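Local coordinates for putative type VI secretion protein (Escherichia coli, PDB 6SK0), which forms the trimeric VgrG spike at the tip of the type VI secretion system, which loads and inhibits a phospholipase effector, at the interface of chains A and B. Numbering follows the deposited sequence. Chains: chain A/B, Putative type VI secretion protein.

The interface of chains A and B. Residues chain A 639-641; chain B 613, 649.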
loop_
_atom_site.group_PDB
_atom_site.type_symbol
_atom_site.label_atom_id
_atom_site.label_comp_id
_atom_site.label_asym_id
_atom_site.label_seq_id
_atom_site.Cartn_x
_atom_site.Cartn_y
_atom_site.Cartn_z
ATOM N N ALA A 639 11.613 8.840 -5.412
ATOM C CA ALA A 639 12.869 8.107 -5.363
ATOM C C ALA A 639 13.135 7.593 -3.958
ATOM O O ALA A 639 13.688 6.503 -3.790
ATOM C CB ALA A 639 14.021 8.986 -5.842
ATOM N N ARG A 640 12.713 8.341 -2.950
ATOM C CA ARG A 640 12.943 8.002 -1.558
ATOM C C ARG A 640 11.802 7.146 -1.025
ATOM O O ARG A 640 10.902 6.736 -1.757
ATOM C CB ARG A 640 13.110 9.267 -0.730
ATOM C CG ARG A 640 14.286 10.079 -1.132
ATOM C CD ARG A 640 15.554 9.443 -0.679
ATOM N NE ARG A 640 16.709 10.221 -1.099
ATOM C CZ ARG A 640 17.934 10.042 -0.626
ATOM N NH1 ARG A 640 18.161 9.114 0.291
ATOM N NH2 ARG A 640 18.929 10.793 -1.069
ATOM N N ALA A 641 11.821 6.902 0.276
ATOM C CA ALA A 641 10.875 5.994 0.896
ATOM C C ALA A 641 9.458 6.552 0.864
ATOM O O ALA A 641 9.233 7.760 0.860
ATOM C CB ALA A 641 11.284 5.708 2.336
ATOM N N ARG B 613 15.083 7.810 7.922
ATOM C CA ARG B 613 15.427 8.958 7.097
ATOM C C ARG B 613 14.178 9.680 6.608
ATOM O O ARG B 613 14.159 10.909 6.528
ATOM C CB ARG B 613 16.286 8.497 5.928
ATOM C CG ARG B 613 16.875 9.593 5.086
ATOM C CD ARG B 613 18.072 9.076 4.303
ATOM N NE ARG B 613 17.780 7.848 3.566
ATOM C CZ ARG B 613 18.151 6.630 3.953
ATOM N NH1 ARG B 613 18.825 6.466 5.080
ATOM N NH2 ARG B 613 17.839 5.577 3.219
ATOM N N GLU B 649 14.145 3.358 -2.641
ATOM C CA GLU B 649 14.061 3.069 -1.223
ATOM C C GLU B 649 12.872 2.167 -0.969
ATOM O O GLU B 649 12.359 1.531 -1.888
ATOM C CB GLU B 649 13.965 4.357 -0.413
ATOM C CG GLU B 649 15.140 5.266 -0.634
ATOM C CD GLU B 649 15.434 6.163 0.543
ATOM O OE1 GLU B 649 14.500 6.510 1.289
ATOM O OE2 GLU B 649 16.612 6.517 0.729
#
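B:Glu649 lays its side chain across the turn A:Ala639 to A:Ala641, and its carboxylate shows how one acidic group can tie together two arginines from different chains. The turn links strands 634-638 and 642-646 of chain A; B:Glu649 sits in the loop between strands 642-646 and 651-655 of chain B, at an edge of the intertwined beta-prism that VgrG spikes share with phage tail needles.

Packing is closest along the stem of the glutamate. Its CB lies against A:Ala641 CA and its CG against A:Arg640 CA, while its carboxylate carbon CD touches A:Arg640 CD at 3.5 Å. The two carboxylate oxygens divide the work. OE1 turns to the backbone, where A:Ala641 N gives it a weak hydrogen bond of 2.9 Å, bent to 124° at the hydrogen. OE2 takes the charged partners, a salt bridge of 3.1 Å from A:Arg640 NH1 and one of 2.9 Å from B:Arg613 NH2. They arrive from opposite faces of the carboxylate, each well out of its plane, so the oxygen is held between two guanidinium groups, one from each chain.

A:Arg640 reaches it because its chain, with CG beside the backbone N (chi1 -62°), bends at chi2 and then runs out straight. Beyond this packed stem the contact thins to the guanidinium groups, where A:Arg640 NH1 lies 3.5 Å from B:Arg613 NE with the planes 63° apart, both groups gathered round the same carboxylate. Through its salt bridge to OE2, B:Arg613 ties helix 608-618 to the loop of its own chain, and the cluster as a whole likely pins neighbouring chains together in the trimeric spike.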